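Local coordinates for protein AvtR (Acidianus filamentous virus 6, PDB 4HV0) that probably binds DNA as a viral transcriptional regulator of the ribbon-helix-helix type in a hyperthermophilic archaeal host, at residues R29-L32 against K33-G37; R84-T87 against L88-L92. All blocks are in the same frame, centred on the assembly; numbering follows the deposited sequence.

Contact 1 (R29-L32 against K33-G37); sequences RKIL and KEYFG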
ATOM      1  N   ARG A  29       3.531  -3.715   3.248  1.00 66.77           N
ATOM      2  CA  ARG A  29       3.378  -4.750   4.279  1.00 62.65           C
ATOM      3  C   ARG A  29       3.659  -4.242   5.682  1.00 65.19           C
ATOM      4  O   ARG A  29       2.904  -4.545   6.601  1.00 78.05           O
ATOM      5  CB  ARG A  29       4.203  -5.983   4.016  1.00 64.55           C
ATOM      6  CG  ARG A  29       3.530  -6.913   3.035  1.00 75.39           C
ATOM      7  CD  ARG A  29       4.101  -8.323   3.102  1.00 88.62           C
ATOM      8  NE  ARG A  29       5.499  -8.344   2.695  1.00103.94           N
ATOM      9  CZ  ARG A  29       5.930  -8.303   1.430  1.00112.16           C
ATOM     10  NH1 ARG A  29       5.075  -8.244   0.405  1.00117.36           N
ATOM     11  NH2 ARG A  29       7.238  -8.313   1.189  1.00120.12           N
ATOM     12  N   LYS A  30       4.671  -3.403   5.851  1.00 64.44           N
ATOM     13  CA  LYS A  30       4.964  -2.871   7.177  1.00 66.29           C
ATOM     14  C   LYS A  30       3.833  -1.961   7.666  1.00 65.59           C
ATOM     15  O   LYS A  30       3.396  -2.079   8.816  1.00 65.64           O
ATOM     16  CB  LYS A  30       6.321  -2.160   7.192  1.00 76.04           C
ATOM     17  CG  LYS A  30       6.792  -1.713   8.574  1.00 91.54           C
ATOM     18  CD  LYS A  30       8.318  -1.690   8.671  1.00101.04           C
ATOM     19  CE  LYS A  30       8.836  -0.876   9.860  1.00106.98           C
ATOM     20  NZ  LYS A  30       9.170   0.543   9.546  1.00111.42           N
ATOM     21  N   ILE A  31       3.327  -1.083   6.794  1.00 57.89           N
ATOM     22  CA  ILE A  31       2.205  -0.203   7.150  1.00 51.97           C
ATOM     23  C   ILE A  31       0.976  -1.045   7.505  1.00 51.82           C
ATOM     24  O   ILE A  31       0.358  -0.831   8.554  1.00 49.96           O
ATOM     25  CB  ILE A  31       1.846   0.742   6.007  1.00 52.30           C
ATOM     26  CG1 ILE A  31       2.950   1.745   5.819  1.00 54.66           C
ATOM     27  CG2 ILE A  31       0.525   1.504   6.301  1.00 43.29           C
ATOM     28  CD1 ILE A  31       2.904   2.383   4.456  1.00 64.23           C
ATOM     29  N   LEU A  32       0.661  -2.041   6.677  1.00 49.76           N
ATOM     30  CA  LEU A  32      -0.468  -2.937   6.994  1.00 52.67           C
ATOM     31  C   LEU A  32      -0.282  -3.688   8.318  1.00 50.92           C
ATOM     32  O   LEU A  32      -1.241  -3.860   9.054  1.00 52.64           O
ATOM     33  CB  LEU A  32      -0.756  -3.923   5.881  1.00 48.88           C
ATOM     34  CG  LEU A  32      -1.112  -3.252   4.528  1.00 47.81           C
ATOM     35  CD1 LEU A  32      -1.431  -4.293   3.465  1.00 41.63           C
ATOM     36  CD2 LEU A  32      -2.209  -2.190   4.605  1.00 43.70           C
ATOM     37  N   LYS A  33       0.922  -4.153   8.616  1.00 56.12           N
ATOM     38  CA  LYS A  33       1.156  -4.874   9.891  1.00 59.27           C
ATOM     39  C   LYS A  33       0.963  -3.945  11.071  1.00 54.28           C
ATOM     40  O   LYS A  33       0.268  -4.280  12.009  1.00 62.11           O
ATOM     41  CB  LYS A  33       2.541  -5.529   9.935  1.00 62.37           C
ATOM     42  CG  LYS A  33       2.621  -6.779   9.063  1.00 64.09           C
ATOM     43  CD  LYS A  33       4.032  -6.927   8.541  1.00 64.61           C
ATOM     44  CE  LYS A  33       4.549  -8.343   8.748  1.00 74.74           C
ATOM     45  NZ  LYS A  33       6.010  -8.450   8.471  1.00 79.60           N
ATOM     46  N   GLU A  34       1.500  -2.743  10.973  1.00 55.11           N
ATOM     47  CA  GLU A  34       1.399  -1.758  12.045  1.00 59.05           C
ATOM     48  C   GLU A  34      -0.005  -1.210  12.263  1.00 55.87           C
ATOM     49  O   GLU A  34      -0.466  -1.131  13.386  1.00 57.10           O
ATOM     50  CB  GLU A  34       2.404  -0.621  11.818  1.00 68.69           C
ATOM     51  CG  GLU A  34       3.842  -1.124  11.991  1.00 90.25           C
ATOM     52  CD  GLU A  34       4.900  -0.040  11.896  1.00100.98           C
ATOM     53  OE1 GLU A  34       4.624   1.025  11.304  1.00119.62           O
ATOM     54  OE2 GLU A  34       6.030  -0.274  12.373  1.00107.95           O
ATOM     55  N   TYR A  35      -0.692  -0.814  11.199  1.00 58.36           N
ATOM     56  CA  TYR A  35      -2.024  -0.197  11.350  1.00 52.55           C
ATOM     57  C   TYR A  35      -3.166  -1.203  11.479  1.00 47.47           C
ATOM     58  O   TYR A  35      -4.175  -0.841  12.017  1.00 47.86           O
ATOM     59  CB  TYR A  35      -2.320   0.780  10.212  1.00 59.26           C
ATOM     60  CG  TYR A  35      -1.554   2.071  10.290  1.00 61.72           C
ATOM     61  CD1 TYR A  35      -0.206   2.097  10.038  1.00 60.40           C
ATOM     62  CD2 TYR A  35      -2.183   3.261  10.603  1.00 70.93           C
ATOM     63  CE1 TYR A  35       0.516   3.255  10.102  1.00 64.90           C
ATOM     64  CE2 TYR A  35      -1.462   4.442  10.642  1.00 77.74           C
ATOM     65  CZ  TYR A  35      -0.108   4.421  10.393  1.00 72.01           C
ATOM     66  OH  TYR A  35       0.644   5.568  10.451  1.00 83.63           O
ATOM     67  N   PHE A  36      -3.009  -2.445  11.019  1.00 41.93           N
ATOM     68  CA  PHE A  36      -4.038  -3.480  11.238  1.00 42.04           C
ATOM     69  C   PHE A  36      -3.665  -4.444  12.355  1.00 43.82           C
ATOM     70  O   PHE A  36      -4.479  -5.247  12.785  1.00 37.55           O
ATOM     71  CB  PHE A  36      -4.435  -4.185   9.935  1.00 42.60           C
ATOM     72  CG  PHE A  36      -5.066  -3.227   8.975  1.00 46.50           C
ATOM     73  CD1 PHE A  36      -6.412  -2.872   9.083  1.00 48.56           C
ATOM     74  CD2 PHE A  36      -4.293  -2.557   8.078  1.00 45.49           C
ATOM     75  CE1 PHE A  36      -6.962  -1.912   8.257  1.00 47.40           C
ATOM     76  CE2 PHE A  36      -4.832  -1.594   7.251  1.00 52.24           C
ATOM     77  CZ  PHE A  36      -6.177  -1.262   7.349  1.00 47.43           C
ATOM     78  N   GLY A  37      -2.458  -4.293  12.874  1.00 41.89           N
ATOM     79  CA  GLY A  37      -2.041  -4.996  14.071  1.00 46.10           C
ATOM     80  C   GLY A  37      -1.885  -6.500  13.915  1.00 46.27           C
ATOM     81  O   GLY A  37      -2.160  -7.245  14.861  1.00 41.41           O
TER
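L32 and F36 run next to each other, one turn apart on helix 24-36, with both side chains heading in one direction. F36 can be followed outward from the backbone. Its CB sits 3.3 Å from L32 O, the same oxygen that accepts the bond from F36 N. CG stands anti to the carbonyl carbon (chi1 -63°), which brings the CD2/CE2 edge of the ring alongside L32. CD2 then passes L32 O at 3.5 Å, with that oxygen near the ring plane. CE2 ends 3.8 Å from L32 CD2. I31 and Y35 make a second pair, where I31 CG2 meets Y35 CD1 at 3.9 Å. On the exposed side K30 and E34 run alongside each other. K30 NZ and E34 OE2 are 4.3 Å apart, so their charges may attract without forming a salt bridge. Backbone bonds from Y35 N to I31 O and from F36 N to L32 O continue the helix to its last turn, before G37 takes positive phi. I31 and Y35 pack on M95 of helix 88-97. L32 touches L88 of that helix, and F36 reaches E80 and L81 of helix 71-84.

Contact 2 (R84-T87 against L88-L92); sequences RGTT and LNRFL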
ATOM      1  N   ARG A  84     -14.275   0.298   7.596  1.00 49.07           N
ATOM      2  CA  ARG A  84     -13.813   1.625   7.877  1.00 49.47           C
ATOM      3  C   ARG A  84     -14.296   2.568   6.771  1.00 46.47           C
ATOM      4  O   ARG A  84     -14.245   3.789   6.906  1.00 45.12           O
ATOM      5  CB  ARG A  84     -12.289   1.515   7.896  1.00 49.95           C
ATOM      6  CG  ARG A  84     -11.551   2.778   8.188  1.00 49.48           C
ATOM      7  CD  ARG A  84     -11.832   3.200   9.587  1.00 53.77           C
ATOM      8  NE  ARG A  84     -11.373   4.558   9.733  1.00 55.63           N
ATOM      9  CZ  ARG A  84     -11.465   5.269  10.833  1.00 52.88           C
ATOM     10  NH1 ARG A  84     -11.961   4.735  11.931  1.00 54.42           N
ATOM     11  NH2 ARG A  84     -11.020   6.513  10.822  1.00 61.16           N
ATOM     12  N   GLY A  85     -14.727   1.993   5.646  1.00 44.64           N
ATOM     13  CA  GLY A  85     -15.237   2.777   4.525  1.00 45.47           C
ATOM     14  C   GLY A  85     -14.153   3.505   3.762  1.00 43.99           C
ATOM     15  O   GLY A  85     -14.302   4.656   3.449  1.00 46.63           O
ATOM     16  N   THR A  86     -13.044   2.840   3.482  1.00 46.49           N
ATOM     17  CA  THR A  86     -11.920   3.514   2.826  1.00 44.49           C
ATOM     18  C   THR A  86     -11.268   2.580   1.856  1.00 46.35           C
ATOM     19  O   THR A  86     -11.332   1.365   2.037  1.00 47.45           O
ATOM     20  CB  THR A  86     -10.849   4.073   3.811  1.00 48.89           C
ATOM     21  OG1 THR A  86      -9.961   4.978   3.107  1.00 45.93           O
ATOM     22  CG2 THR A  86     -10.054   2.948   4.584  1.00 42.16           C
ATOM     23  N   THR A  87     -10.706   3.161   0.793  1.00 45.33           N
ATOM     24  CA  THR A  87      -9.887   2.428  -0.100  1.00 42.30           C
ATOM     25  C   THR A  87      -8.515   2.430   0.590  1.00 44.50           C
ATOM     26  O   THR A  87      -8.223   3.217   1.501  1.00 41.01           O
ATOM     27  CB  THR A  87      -9.731   3.114  -1.471  1.00 42.18           C
ATOM     28  OG1 THR A  87      -9.296   4.439  -1.247  1.00 50.31           O
ATOM     29  CG2 THR A  87     -10.975   3.153  -2.286  1.00 38.95           C
ATOM     30  N   LEU A  88      -7.662   1.530   0.143  1.00 46.36           N
ATOM     31  CA  LEU A  88      -6.341   1.483   0.650  1.00 44.96           C
ATOM     32  C   LEU A  88      -5.601   2.762   0.235  1.00 46.94           C
ATOM     33  O   LEU A  88      -4.816   3.335   1.029  1.00 48.93           O
ATOM     34  CB  LEU A  88      -5.637   0.267   0.104  1.00 44.87           C
ATOM     35  CG  LEU A  88      -4.209   0.139   0.611  1.00 42.99           C
ATOM     36  CD1 LEU A  88      -4.080   0.351   2.089  1.00 38.56           C
ATOM     37  CD2 LEU A  88      -3.830  -1.265   0.219  1.00 46.90           C
ATOM     38  N   ASN A  89      -5.833   3.201  -1.000  1.00 44.51           N
ATOM     39  CA  ASN A  89      -5.120   4.378  -1.525  1.00 42.75           C
ATOM     40  C   ASN A  89      -5.438   5.579  -0.688  1.00 41.37           C
ATOM     41  O   ASN A  89      -4.564   6.325  -0.338  1.00 42.94           O
ATOM     42  CB  ASN A  89      -5.494   4.710  -2.980  1.00 44.56           C
ATOM     43  CG  ASN A  89      -4.815   6.000  -3.499  1.00 42.37           C
ATOM     44  OD1 ASN A  89      -3.642   5.999  -3.854  1.00 53.53           O
ATOM     45  ND2 ASN A  89      -5.547   7.074  -3.553  1.00 44.26           N
ATOM     46  N   ARG A  90      -6.714   5.784  -0.390  1.00 41.13           N
ATOM     47  CA  ARG A  90      -7.081   6.933   0.386  1.00 40.62           C
ATOM     48  C   ARG A  90      -6.514   6.822   1.831  1.00 46.06           C
ATOM     49  O   ARG A  90      -6.081   7.820   2.383  1.00 43.10           O
ATOM     50  CB  ARG A  90      -8.583   7.105   0.448  1.00 41.47           C
ATOM     51  CG  ARG A  90      -9.013   8.436   1.082  1.00 36.44           C
ATOM     52  CD  ARG A  90     -10.518   8.462   1.152  1.00 39.85           C
ATOM     53  NE  ARG A  90     -10.950   8.466   2.550  1.00 47.54           N
ATOM     54  CZ  ARG A  90     -11.986   7.810   3.052  1.00 47.70           C
ATOM     55  NH1 ARG A  90     -12.756   7.071   2.296  1.00 53.39           N
ATOM     56  NH2 ARG A  90     -12.253   7.908   4.328  1.00 56.96           N
ATOM     57  N   PHE A  91      -6.500   5.616   2.396  1.00 39.47           N
ATOM     58  CA  PHE A  91      -5.923   5.405   3.706  1.00 49.05           C
ATOM     59  C   PHE A  91      -4.437   5.787   3.715  1.00 48.05           C
ATOM     60  O   PHE A  91      -4.015   6.582   4.526  1.00 50.23           O
ATOM     61  CB  PHE A  91      -6.144   3.943   4.085  1.00 52.69           C
ATOM     62  CG  PHE A  91      -5.447   3.494   5.313  1.00 51.97           C
ATOM     63  CD1 PHE A  91      -6.055   3.594   6.538  1.00 61.07           C
ATOM     64  CD2 PHE A  91      -4.234   2.849   5.223  1.00 62.85           C
ATOM     65  CE1 PHE A  91      -5.417   3.131   7.673  1.00 70.67           C
ATOM     66  CE2 PHE A  91      -3.594   2.364   6.346  1.00 63.99           C
ATOM     67  CZ  PHE A  91      -4.180   2.508   7.572  1.00 63.20           C
ATOM     68  N   LEU A  92      -3.671   5.276   2.764  1.00 50.76           N
ATOM     69  CA  LEU A  92      -2.259   5.657   2.648  1.00 56.66           C
ATOM     70  C   LEU A  92      -2.079   7.154   2.369  1.00 57.51           C
ATOM     71  O   LEU A  92      -1.164   7.773   2.887  1.00 65.66           O
ATOM     72  CB  LEU A  92      -1.574   4.876   1.535  1.00 50.19           C
ATOM     73  CG  LEU A  92      -1.501   3.373   1.702  1.00 48.70           C
ATOM     74  CD1 LEU A  92      -1.156   2.739   0.375  1.00 45.19           C
ATOM     75  CD2 LEU A  92      -0.443   3.040   2.748  1.00 49.44           C
TER
HETATM   76  O   HOH W   1     -13.337   6.364   6.720  1.00 46.36           O
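T87 meets R90 at the start of helix 88-97. T87 OG1 accepts a hydrogen bond from R90 N at 3.0 Å. With chi1 at 53°, OG1 lies between its own backbone N and carbonyl carbon, and from there it caps R90 N in the first turn. The close-packed part surrounds T87 O, which takes two bonds. One is the backbone bond from F91 N to T87 O, 3.1 Å. The other comes from T86 OG1 at 2.9 Å, in the carbonyl plane and on a lone pair. T86 OG1 also sits over the centre of one face of the R90 guanidinium, 3.4 Å above its plane. R90 bends at chi3, and its NH1 gives a bond of 3.1 Å to G85 O, on a lone pair of that carbonyl, with the oxygen tilted somewhat out of the guanidinium plane. R90 NE has its own salt bridge to E94, so the guanidinium is gripped from several sides although the residue is exposed.

The loose side faces solvent, beside exposed R84 and G85. There one water receives a weak bond from R90 NH2 and donates to R84 O. On the apolar side, T86 and L88 pack on L81 of helix 71-84. This is a short link in which a Schellman motif at G85 ends one helix and an N-cap threonine, T87, starts the next.

Overall arrangement
From the N terminus the chain runs through strand 3-6 and helix 7-19 before reaching contact 1 on helix 24-36. This first part makes up the ribbon-helix-helix region. Strands 54-57 and 60-65 follow, and then helix 71-84. Contact 2 spans the short turn from that helix into helix 88-97. The two contacts are in series; neither nests in nor crosses the other. Contact 1 closes no loop, while contact 2 closes the turn between two helices. Their centres lie about 13 Å apart, yet they touch through packing. Y35 CB meets F91 CZ at 3.7 Å, and I31 CD1 meets L92 CD2 at 3.8 Å. Helix 24-36 is thereby joined to helix 88-97.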